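PDB 4Y9J: protein ACDH-11, isoform b, which belongs to the acyl-CoA dehydrogenase family and binds flavin-adenine dinucleotide and the ligand UCC in a four-chain assembly. Local coordinates for residues Ala392-Leu395 against Arg396-Thr399; Leu457-Phe460 against Ser461-Asn465; Ile466-Ala469 against Phe470-Val474. All blocks are in the same frame, centred on the assembly; numbering follows the deposited sequence.

Contact 1 of 3, residues Ala392-Leu395 against Arg396-Thr399; sequences AMML and RLIT. With UCC (S-{(3S,5R,9R)-1-[(2R,3S,4R,5R)-5-(6-amino-9H-purin-9-yl)-4-hydroxy-3-(phosphonooxy)tetrahydrofuran-2-yl]-3,5,9-trihydroxy-8,8-dimethyl-3,5-dioxido-10,14-dioxo-2,4,6-trioxa-11,15-diaza-3lambda~5~,5lambda~5~-diphosphaheptadecan-17-yl} undecanethioate), chain F.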
loop_
_atom_site.group_PDB
_atom_site.type_symbol
_atom_site.label_atom_id
_atom_site.label_comp_id
_atom_site.label_asym_id
_atom_site.label_seq_id
_atom_site.Cartn_x
_atom_site.Cartn_y
_atom_site.Cartn_z
ATOM N N ALA B 392 -9.812 51.754 -3.342
ATOM C CA ALA B 392 -9.437 51.124 -2.064
ATOM C C ALA B 392 -10.605 50.357 -1.487
ATOM O O ALA B 392 -10.451 49.223 -1.030
ATOM C CB ALA B 392 -8.978 52.193 -1.090
ATOM N N MET B 393 -11.805 50.955 -1.514
ATOM C CA MET B 393 -12.989 50.242 -0.987
ATOM C C MET B 393 -13.307 48.977 -1.782
ATOM O O MET B 393 -13.609 47.938 -1.184
ATOM C CB MET B 393 -14.226 51.159 -0.905
ATOM C CG MET B 393 -14.109 52.148 0.254
ATOM S SD MET B 393 -15.558 53.219 0.419
ATOM C CE MET B 393 -15.139 54.454 -0.799
ATOM N N MET B 394 -13.259 49.066 -3.109
ATOM C CA MET B 394 -13.547 47.927 -3.954
ATOM C C MET B 394 -12.532 46.787 -3.785
ATOM O O MET B 394 -12.894 45.606 -3.931
ATOM C CB MET B 394 -13.660 48.341 -5.424
ATOM C CG MET B 394 -14.919 49.121 -5.751
ATOM S SD MET B 394 -16.385 48.349 -5.067
ATOM C CE MET B 394 -16.584 49.235 -3.511
ATOM N N LEU B 395 -11.283 47.099 -3.438
ATOM C CA LEU B 395 -10.312 46.027 -3.133
ATOM C C LEU B 395 -10.732 45.265 -1.903
ATOM O O LEU B 395 -10.698 44.047 -1.894
ATOM C CB LEU B 395 -8.906 46.582 -2.884
ATOM C CG LEU B 395 -7.772 45.621 -2.521
ATOM C CD1 LEU B 395 -7.639 44.402 -3.446
ATOM C CD2 LEU B 395 -6.477 46.407 -2.421
ATOM N N ARG B 396 -11.183 45.970 -0.879
ATOM C CA ARG B 396 -11.540 45.297 0.376
ATOM C C ARG B 396 -12.793 44.451 0.231
ATOM O O ARG B 396 -12.877 43.337 0.810
ATOM C CB ARG B 396 -11.722 46.330 1.500
ATOM C CG ARG B 396 -12.153 45.691 2.827
ATOM C CD ARG B 396 -11.116 44.806 3.501
ATOM N NE ARG B 396 -11.616 44.196 4.731
ATOM C CZ ARG B 396 -12.157 42.967 4.825
ATOM N NH1 ARG B 396 -12.235 42.138 3.769
ATOM N NH2 ARG B 396 -12.601 42.553 6.014
ATOM N N LEU B 397 -13.719 44.949 -0.588
ATOM C CA LEU B 397 -14.988 44.270 -0.870
ATOM C C LEU B 397 -14.816 43.062 -1.814
ATOM O O LEU B 397 -15.376 41.969 -1.570
ATOM C CB LEU B 397 -15.973 45.233 -1.512
ATOM C CG LEU B 397 -17.270 44.585 -1.962
ATOM C CD1 LEU B 397 -17.982 44.030 -0.730
ATOM C CD2 LEU B 397 -18.135 45.558 -2.744
ATOM N N ILE B 398 -14.081 43.260 -2.905
ATOM C CA ILE B 398 -13.946 42.240 -3.939
ATOM C C ILE B 398 -13.251 40.943 -3.503
ATOM O O ILE B 398 -13.563 39.892 -3.999
ATOM C CB ILE B 398 -13.333 42.807 -5.226
ATOM C CG1 ILE B 398 -13.716 41.940 -6.423
ATOM C CG2 ILE B 398 -11.828 42.903 -5.126
ATOM C CD1 ILE B 398 -13.257 42.523 -7.730
ATOM N N THR B 399 -12.331 41.024 -2.560
ATOM C CA THR B 399 -11.514 39.921 -2.211
ATOM C C THR B 399 -12.372 38.779 -1.653
ATOM O O THR B 399 -12.326 37.641 -2.191
ATOM C CB THR B 399 -10.404 40.390 -1.251
ATOM O OG1 THR B 399 -9.495 41.159 -2.008
ATOM C CG2 THR B 399 -9.651 39.219 -0.766
HETATM O OA1 UCC F . -7.069 27.505 5.387
HETATM C CA1 UCC F . -5.842 27.893 5.502
HETATM C CA2 UCC F . -4.634 27.518 4.636
HETATM C CA3 UCC F . -4.849 26.899 3.290
HETATM C CA4 UCC F . -3.866 27.477 2.218
HETATM C CA5 UCC F . -4.656 28.308 1.198
HETATM C CA6 UCC F . -4.193 28.048 -0.193
HETATM C CA7 UCC F . -4.971 28.868 -1.209
HETATM C CA8 UCC F . -4.155 28.522 -2.389
HETATM C CA9 UCC F . -4.774 28.137 -3.622
HETATM C C10 UCC F . -4.520 26.751 -4.012
HETATM C C11 UCC F . -5.926 26.170 -3.995
HETATM S S UCC F . -5.251 28.900 6.700
HETATM C CP1 UCC F . -6.624 29.339 7.832
HETATM C CP2 UCC F . -7.753 30.096 7.204
HETATM N NP1 UCC F . -8.679 30.665 8.205
HETATM C CP3 UCC F . -9.541 31.593 7.785
HETATM O OP1 UCC F . -9.697 31.913 6.607
HETATM C CP4 UCC F . -10.317 32.333 8.855
HETATM C CP5 UCC F . -11.815 32.279 8.520
HETATM N NP2 UCC F . -12.411 33.176 9.502
HETATM C CP6 UCC F . -12.483 34.500 9.370
HETATM O OP2 UCC F . -12.153 35.095 8.354
HETATM C CP8 UCC F . -13.130 35.216 10.538
HETATM O OP3 UCC F . -14.075 36.200 10.018
HETATM C CPB UCC F . -12.221 36.066 11.394
HETATM C CP7 UCC F . -11.179 36.967 10.716
HETATM C CP9 UCC F . -11.128 34.985 11.803
HETATM C CPA UCC F . -12.722 36.277 12.841
HETATM O O7 UCC F . -11.744 37.048 13.584
HETATM P P2 UCC F . -12.195 37.860 14.912
HETATM O O21 UCC F . -10.988 38.532 15.546
HETATM O O22 UCC F . -13.166 36.939 15.666
HETATM O O6 UCC F . -13.174 38.962 14.223
HETATM P P1 UCC F . -13.024 40.548 14.190
HETATM O O11 UCC F . -13.015 41.172 15.578
HETATM O O12 UCC F . -14.085 40.950 13.210
HETATM O "O5'" UCC F . -11.520 40.678 13.480
HETATM C "C5'" UCC F . -10.435 41.319 14.192
HETATM C "C4'" UCC F . -9.788 42.440 13.355
HETATM C "C3'" UCC F . -10.796 43.534 13.014
HETATM O "O3'" UCC F . -10.035 44.713 12.943
HETATM P P3 UCC F . -10.241 45.913 13.950
HETATM O O33 UCC F . -9.139 46.863 13.538
HETATM O O32 UCC F . -9.897 45.335 15.303
HETATM O O31 UCC F . -11.705 46.360 13.709
HETATM C "C2'" UCC F . -11.325 43.202 11.625
HETATM O "O2'" UCC F . -11.655 44.328 10.813
HETATM O "O4'" UCC F . -9.333 41.906 12.093
HETATM C "C1'" UCC F . -10.052 42.563 11.057
HETATM N N9 UCC F . -10.248 41.655 9.917
HETATM C C4 UCC F . -9.884 41.985 8.683
HETATM N N3 UCC F . -9.244 43.034 8.113
HETATM C C8 UCC F . -10.861 40.448 9.940
HETATM N N7 UCC F . -10.861 39.944 8.692
HETATM C C5 UCC F . -10.265 40.834 7.868
HETATM C C6 UCC F . -9.890 40.894 6.429
HETATM N N6 UCC F . -10.215 39.856 5.618
HETATM N N1 UCC F . -9.295 42.040 5.966
HETATM C C2 UCC F . -8.991 43.062 6.792
#

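Contact 2 of 3, residues Leu457-Phe460 against Ser461-Asn465; sequences LRVF and SGKEN. With UCC (S-{(3S,5R,9R)-1-[(2R,3S,4R,5R)-5-(6-amino-9H-purin-9-yl)-4-hydroxy-3-(phosphonooxy)tetrahydrofuran-2-yl]-3,5,9-trihydroxy-8,8-dimethyl-3,5-dioxido-10,14-dioxo-2,4,6-trioxa-11,15-diaza-3lambda~5~,5lambda~5~-diphosphaheptadecan-17-yl} undecanethioate), chain F.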
loop_
_atom_site.group_PDB
_atom_site.type_symbol
_atom_site.label_atom_id
_atom_site.label_comp_id
_atom_site.label_asym_id
_atom_site.label_seq_id
_atom_site.Cartn_x
_atom_site.Cartn_y
_atom_site.Cartn_z
ATOM N N LEU B 457 -20.215 41.321 4.992
ATOM C CA LEU B 457 -20.985 42.142 5.926
ATOM C C LEU B 457 -20.076 42.947 6.891
ATOM O O LEU B 457 -20.356 44.100 7.202
ATOM C CB LEU B 457 -21.989 41.293 6.703
ATOM C CG LEU B 457 -23.082 40.636 5.852
ATOM C CD1 LEU B 457 -24.078 40.045 6.831
ATOM C CD2 LEU B 457 -23.790 41.603 4.881
ATOM N N ARG B 458 -18.987 42.363 7.378
ATOM C CA ARG B 458 -18.032 43.156 8.145
ATOM C C ARG B 458 -17.538 44.352 7.299
ATOM O O ARG B 458 -17.354 45.486 7.834
ATOM C CB ARG B 458 -16.874 42.263 8.574
ATOM C CG ARG B 458 -15.676 42.995 9.206
ATOM C CD ARG B 458 -14.450 42.071 9.183
ATOM N NE ARG B 458 -14.543 41.055 10.218
ATOM C CZ ARG B 458 -14.671 39.734 10.039
ATOM N NH1 ARG B 458 -14.677 39.157 8.830
ATOM N NH2 ARG B 458 -14.778 38.971 11.121
ATOM N N VAL B 459 -17.315 44.130 5.995
ATOM C CA VAL B 459 -16.908 45.221 5.091
ATOM C C VAL B 459 -17.886 46.384 5.120
ATOM O O VAL B 459 -17.475 47.564 5.222
ATOM C CB VAL B 459 -16.590 44.752 3.653
ATOM C CG1 VAL B 459 -16.178 45.965 2.806
ATOM C CG2 VAL B 459 -15.425 43.800 3.698
ATOM N N PHE B 460 -19.168 46.089 5.040
ATOM C CA PHE B 460 -20.240 47.147 5.101
ATOM C C PHE B 460 -20.422 47.828 6.476
ATOM O O PHE B 460 -20.802 48.989 6.582
ATOM C CB PHE B 460 -21.552 46.552 4.637
ATOM C CG PHE B 460 -21.583 46.259 3.156
ATOM C CD1 PHE B 460 -21.525 47.277 2.244
ATOM C CD2 PHE B 460 -21.716 45.001 2.681
ATOM C CE1 PHE B 460 -21.591 47.028 0.880
ATOM C CE2 PHE B 460 -21.796 44.754 1.323
ATOM C CZ PHE B 460 -21.699 45.754 0.425
ATOM N N SER B 461 -20.017 47.125 7.518
ATOM C CA SER B 461 -20.182 47.547 8.901
ATOM C C SER B 461 -19.248 48.600 9.478
ATOM O O SER B 461 -19.581 49.178 10.487
ATOM C CB SER B 461 -20.073 46.294 9.773
ATOM O OG SER B 461 -21.163 45.461 9.459
ATOM N N GLY B 462 -18.055 48.781 8.939
ATOM C CA GLY B 462 -17.150 49.759 9.547
ATOM C C GLY B 462 -17.939 51.049 9.594
ATOM O O GLY B 462 -18.329 51.534 10.683
ATOM N N LYS B 463 -18.049 51.709 8.452
ATOM C CA LYS B 463 -16.892 51.933 7.618
ATOM C C LYS B 463 -16.991 53.344 6.982
ATOM O O LYS B 463 -17.243 54.368 7.667
ATOM C CB LYS B 463 -16.735 50.802 6.573
ATOM C CG LYS B 463 -15.283 50.625 6.097
ATOM C CD LYS B 463 -14.846 49.146 6.044
ATOM C CE LYS B 463 -13.362 49.080 5.734
ATOM N NZ LYS B 463 -13.017 47.669 5.492
ATOM N N GLU B 464 -16.717 53.378 5.682
ATOM C CA GLU B 464 -17.190 54.386 4.784
ATOM C C GLU B 464 -18.256 53.685 3.932
ATOM O O GLU B 464 -18.543 52.476 4.098
ATOM C CB GLU B 464 -16.041 54.924 3.905
ATOM C CG GLU B 464 -14.656 55.010 4.564
ATOM C CD GLU B 464 -13.849 53.714 4.474
ATOM O OE1 GLU B 464 -14.346 52.703 3.936
ATOM O OE2 GLU B 464 -12.696 53.696 4.951
ATOM N N ASN B 465 -18.849 54.440 3.031
ATOM C CA ASN B 465 -20.009 53.999 2.288
ATOM C C ASN B 465 -19.608 53.049 1.164
ATOM O O ASN B 465 -19.442 53.451 -0.005
ATOM C CB ASN B 465 -20.803 55.190 1.741
ATOM C CG ASN B 465 -22.231 54.814 1.454
ATOM O OD1 ASN B 465 -22.541 53.635 1.187
ATOM N ND2 ASN B 465 -23.120 55.782 1.551
HETATM O OA1 UCC F . -7.069 27.505 5.387
HETATM C CA1 UCC F . -5.842 27.893 5.502
HETATM C CA2 UCC F . -4.634 27.518 4.636
HETATM C CA3 UCC F . -4.849 26.899 3.290
HETATM C CA4 UCC F . -3.866 27.477 2.218
HETATM C CA5 UCC F . -4.656 28.308 1.198
HETATM C CA6 UCC F . -4.193 28.048 -0.193
HETATM C CA7 UCC F . -4.971 28.868 -1.209
HETATM C CA8 UCC F . -4.155 28.522 -2.389
HETATM C CA9 UCC F . -4.774 28.137 -3.622
HETATM C C10 UCC F . -4.520 26.751 -4.012
HETATM C C11 UCC F . -5.926 26.170 -3.995
HETATM S S UCC F . -5.251 28.900 6.700
HETATM C CP1 UCC F . -6.624 29.339 7.832
HETATM C CP2 UCC F . -7.753 30.096 7.204
HETATM N NP1 UCC F . -8.679 30.665 8.205
HETATM C CP3 UCC F . -9.541 31.593 7.785
HETATM O OP1 UCC F . -9.697 31.913 6.607
HETATM C CP4 UCC F . -10.317 32.333 8.855
HETATM C CP5 UCC F . -11.815 32.279 8.520
HETATM N NP2 UCC F . -12.411 33.176 9.502
HETATM C CP6 UCC F . -12.483 34.500 9.370
HETATM O OP2 UCC F . -12.153 35.095 8.354
HETATM C CP8 UCC F . -13.130 35.216 10.538
HETATM O OP3 UCC F . -14.075 36.200 10.018
HETATM C CPB UCC F . -12.221 36.066 11.394
HETATM C CP7 UCC F . -11.179 36.967 10.716
HETATM C CP9 UCC F . -11.128 34.985 11.803
HETATM C CPA UCC F . -12.722 36.277 12.841
HETATM O O7 UCC F . -11.744 37.048 13.584
HETATM P P2 UCC F . -12.195 37.860 14.912
HETATM O O21 UCC F . -10.988 38.532 15.546
HETATM O O22 UCC F . -13.166 36.939 15.666
HETATM O O6 UCC F . -13.174 38.962 14.223
HETATM P P1 UCC F . -13.024 40.548 14.190
HETATM O O11 UCC F . -13.015 41.172 15.578
HETATM O O12 UCC F . -14.085 40.950 13.210
HETATM O "O5'" UCC F . -11.520 40.678 13.480
HETATM C "C5'" UCC F . -10.435 41.319 14.192
HETATM C "C4'" UCC F . -9.788 42.440 13.355
HETATM C "C3'" UCC F . -10.796 43.534 13.014
HETATM O "O3'" UCC F . -10.035 44.713 12.943
HETATM P P3 UCC F . -10.241 45.913 13.950
HETATM O O33 UCC F . -9.139 46.863 13.538
HETATM O O32 UCC F . -9.897 45.335 15.303
HETATM O O31 UCC F . -11.705 46.360 13.709
HETATM C "C2'" UCC F . -11.325 43.202 11.625
HETATM O "O2'" UCC F . -11.655 44.328 10.813
HETATM O "O4'" UCC F . -9.333 41.906 12.093
HETATM C "C1'" UCC F . -10.052 42.563 11.057
HETATM N N9 UCC F . -10.248 41.655 9.917
HETATM C C4 UCC F . -9.884 41.985 8.683
HETATM N N3 UCC F . -9.244 43.034 8.113
HETATM C C8 UCC F . -10.861 40.448 9.940
HETATM N N7 UCC F . -10.861 39.944 8.692
HETATM C C5 UCC F . -10.265 40.834 7.868
HETATM C C6 UCC F . -9.890 40.894 6.429
HETATM N N6 UCC F . -10.215 39.856 5.618
HETATM N N1 UCC F . -9.295 42.040 5.966
HETATM C C2 UCC F . -8.991 43.062 6.792
HETATM O O HOH W 1 -21.182 50.651 4.085
#

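Contact 3 of 3, residues Ile466-Ala469 against Phe470-Val474; sequences ILLA and FGKRV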
loop_
_atom_site.group_PDB
_atom_site.type_symbol
_atom_site.label_atom_id
_atom_site.label_comp_id
_atom_site.label_asym_id
_atom_site.label_seq_id
_atom_site.Cartn_x
_atom_site.Cartn_y
_atom_site.Cartn_z
ATOM N N ILE B 466 -19.459 51.768 1.542
ATOM C CA ILE B 466 -19.043 50.736 0.588
ATOM C C ILE B 466 -20.100 50.613 -0.496
ATOM O O ILE B 466 -19.779 50.491 -1.663
ATOM C CB ILE B 466 -18.730 49.338 1.248
ATOM C CG1 ILE B 466 -17.331 49.305 1.863
ATOM C CG2 ILE B 466 -18.642 48.296 0.194
ATOM C CD1 ILE B 466 -17.269 50.039 3.182
ATOM N N LEU B 467 -21.371 50.681 -0.135
ATOM C CA LEU B 467 -22.403 50.553 -1.158
ATOM C C LEU B 467 -22.407 51.689 -2.206
ATOM O O LEU B 467 -22.529 51.445 -3.401
ATOM C CB LEU B 467 -23.768 50.472 -0.503
ATOM C CG LEU B 467 -24.837 49.902 -1.433
ATOM C CD1 LEU B 467 -24.631 48.406 -1.427
ATOM C CD2 LEU B 467 -26.270 50.367 -1.057
ATOM N N LEU B 468 -22.307 52.928 -1.754
ATOM C CA LEU B 468 -22.152 54.058 -2.683
ATOM C C LEU B 468 -20.975 53.860 -3.665
ATOM O O LEU B 468 -21.082 54.041 -4.916
ATOM C CB LEU B 468 -21.894 55.336 -1.895
ATOM C CG LEU B 468 -21.648 56.537 -2.797
ATOM C CD1 LEU B 468 -22.901 56.850 -3.608
ATOM C CD2 LEU B 468 -21.197 57.794 -2.023
ATOM N N ALA B 469 -19.841 53.507 -3.062
ATOM C CA ALA B 469 -18.629 53.219 -3.809
ATOM C C ALA B 469 -18.824 52.121 -4.848
ATOM O O ALA B 469 -18.399 52.263 -6.002
ATOM C CB ALA B 469 -17.535 52.797 -2.843
ATOM N N PHE B 470 -19.488 51.038 -4.444
ATOM C CA PHE B 470 -19.782 49.983 -5.380
ATOM C C PHE B 470 -20.632 50.522 -6.531
ATOM O O PHE B 470 -20.348 50.233 -7.706
ATOM C CB PHE B 470 -20.515 48.860 -4.634
ATOM C CG PHE B 470 -20.909 47.696 -5.495
ATOM C CD1 PHE B 470 -19.979 47.044 -6.272
ATOM C CD2 PHE B 470 -22.240 47.228 -5.490
ATOM C CE1 PHE B 470 -20.352 45.934 -7.030
ATOM C CE2 PHE B 470 -22.621 46.156 -6.267
ATOM C CZ PHE B 470 -21.665 45.501 -7.028
ATOM N N GLY B 471 -21.671 51.316 -6.194
ATOM C CA GLY B 471 -22.537 51.921 -7.214
ATOM C C GLY B 471 -21.720 52.800 -8.215
ATOM O O GLY B 471 -21.925 52.787 -9.471
ATOM N N LYS B 472 -20.785 53.566 -7.653
ATOM C CA LYS B 472 -19.862 54.382 -8.477
ATOM C C LYS B 472 -19.000 53.548 -9.419
ATOM O O LYS B 472 -18.922 53.869 -10.617
ATOM C CB LYS B 472 -18.939 55.206 -7.605
ATOM C CG LYS B 472 -19.673 56.323 -6.933
ATOM C CD LYS B 472 -18.766 57.159 -6.079
ATOM C CE LYS B 472 -19.614 58.290 -5.544
ATOM N NZ LYS B 472 -18.778 59.116 -4.651
ATOM N N ARG B 473 -18.377 52.476 -8.898
ATOM C CA ARG B 473 -17.607 51.556 -9.754
ATOM C C ARG B 473 -18.476 50.946 -10.882
ATOM O O ARG B 473 -18.115 50.973 -12.077
ATOM C CB ARG B 473 -16.895 50.478 -8.901
ATOM C CG ARG B 473 -15.989 49.498 -9.666
ATOM C CD ARG B 473 -14.888 50.205 -10.434
ATOM N NE ARG B 473 -14.084 49.316 -11.274
ATOM C CZ ARG B 473 -13.692 49.609 -12.514
ATOM N NH1 ARG B 473 -14.028 50.736 -13.077
ATOM N NH2 ARG B 473 -12.943 48.775 -13.201
ATOM N N VAL B 474 -19.650 50.432 -10.505
ATOM C CA VAL B 474 -20.499 49.848 -11.521
ATOM C C VAL B 474 -20.850 50.854 -12.596
ATOM O O VAL B 474 -20.767 50.550 -13.767
ATOM C CB VAL B 474 -21.787 49.255 -10.951
ATOM C CG1 VAL B 474 -22.700 48.795 -12.079
ATOM C CG2 VAL B 474 -21.474 48.084 -10.068
#

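Contact 1 of 3, residues Ala392-Leu395 against Arg396-Thr399
One turn of helix 389-419, in the C-terminal helical region of the acyl-CoA dehydrogenase fold, sets R396 one helical turn from A392 and M393 and directs its guanidinium group into the UCC pocket. The contact is local. Backbone bonds of the alpha-helical i to i+4 kind join the two halves: L397 N to M393 O (3.0 Å) and I398 N to M394 O (2.8 Å). The R396 N to A392 O and T399 N to L395 O bonds are weak.

On the pocket side, R396 has CG anti to its own backbone N (chi1 178°) and then bends at chi2 (68°). This carries the guanidinium away from the helix. It lies nearly parallel to the adenine of UCC. UCC N1 sits over the centre of one guanidinium face, 3.2 Å above the plane. The N1 side of the six-membered ring stacks on the guanidinium, which probably helps to orient the adenine. R396 NH2 also forms a salt bridge with D455, which probably helps to fix the rotation of the group.

M394, L397 and I398 pack against neighbouring helices. M394 and L397 lie side by side and point the same way. The thioether of M394 is folded by bends at chi2 and chi3, and both its sulfur and its terminal methyl reach L397 CD2. M394 also touches A469 and F470 of helix 466-478. I398 faces L371 and E374 of helix 352-383, while L397 touches I531 of helix 524-545. I398 CG2 lies ahead of the carbonyl oxygen of the previous turn, 3.1 Å from M394 O.

L395 and T399 also run side by side. T399 OG1 is 3.1 Å from L395 O. The same OG1 touches the leucine branch, 4.0 Å from L395 CD1.

Contact 2 of 3, residues Leu457-Phe460 against Ser461-Asn465
The guanidinium of R458 has UCC C8 over one face, 3.7 Å above its plane and displaced from the centre, with the diphosphate oxygen O12 of UCC in plane at its edge. The ring of F460, whose CB touches S461 N, has a water in plane at its edge. That water donates to F460 O and to E464 O, and so ties the helix to the loop that follows.

R458 grips two oxygens of UCC. NE and NH2 both donate to O12, each at 3.0 Å. NH1 and NH2 both reach hydroxyl oxygen OP3, at 3.2 Å and 3.1 Å. The bend at chi3 (-76°) turns the group to this edge-on approach. NH1 also forms a salt bridge with D455.

The S461 hydroxyl turns back along the helix and donates to L457 O at 2.8 Å. It comes in well out of the carbonyl plane. S461 N makes weak bonds to both L457 O and R458 O. K463 then folds back toward the helix, and its CD lies 3.2 Å from V459 O.

N465 OD1 accepts from L468 N, so N465 is the N-cap of helix 466-478. Helix 449-461 delivers an arginine to the diphosphate and the OP3 hydroxyl of UCC. The arrangement is an alpha-alpha connection in which a short loop leads to the N-cap of the next helix.

Contact 3 of 3, residues Ile466-Ala469 against Phe470-Val474
K472 N donates to L468 O at 2.8 Å, joining the first turn of helix 466-478 to the next. Three more i to i+4 bonds go with it: F470 N to I466 O, G471 N to L467 O and R473 N to A469 O. Together they make a regular alpha-helical ladder with no weak rung.

Among the side chains, L468 meets K472 on the exposed side. The two cross obliquely. K472 has CG anti to its carbonyl carbon (chi1 -71°) and is extended from there on. Its methylene chain therefore runs past the leucine branch, with K472 CE 3.8 Å from L468 CG. The amino end lies beside a methyl, K472 NZ being 3.8 Å from L468 CD2. This is contact along the aliphatic part of the lysine. K472 CG also rests on the backbone, 3.4 Å from L468 O.

The buried side is different. F470 has V474 CG2 over one face of its ring, 3.9 Å above the plane and displaced from the centre. F470 CB lies near two carbonyl oxygens of the preceding turn, 3.5 Å from both I466 O and L467 O. The F470 side chain packs on L499 of helix 486-512 and on I531 and I534 of helix 524-545.

R473 leads away from the ladder. Its NE forms a salt bridge with E374 of helix 352-383, and NH1 bonds to Q476 OE1.

This is a surface helix. L468 and K472 lie on its exposed side, and another side is packed in the helical bundle of the acyl-CoA dehydrogenase 11 C-terminal domain-like region.

Contact 1 lies nearest the centre of the chain and is partly buried, as is contact 3. Contact 2 is a surface contact. The three sit 11 to 12 Å apart, centre to centre, and touch one another. Contacts 1 and 2 each bring an arginine to UCC, and both arginines lie on the same side of the adenine. Contact 3 touches no ligand. It meets contact 1 through methionine methyls, with M393 CE 3.6 Å from A469 CB. It meets contact 2 where I466 packs against V459 and F460. Contact 1 combines ligand stacking with helix packing, contact 2 ligand hydrogen bonds with the N-cap of the next helix, and contact 3 is helix packing alone.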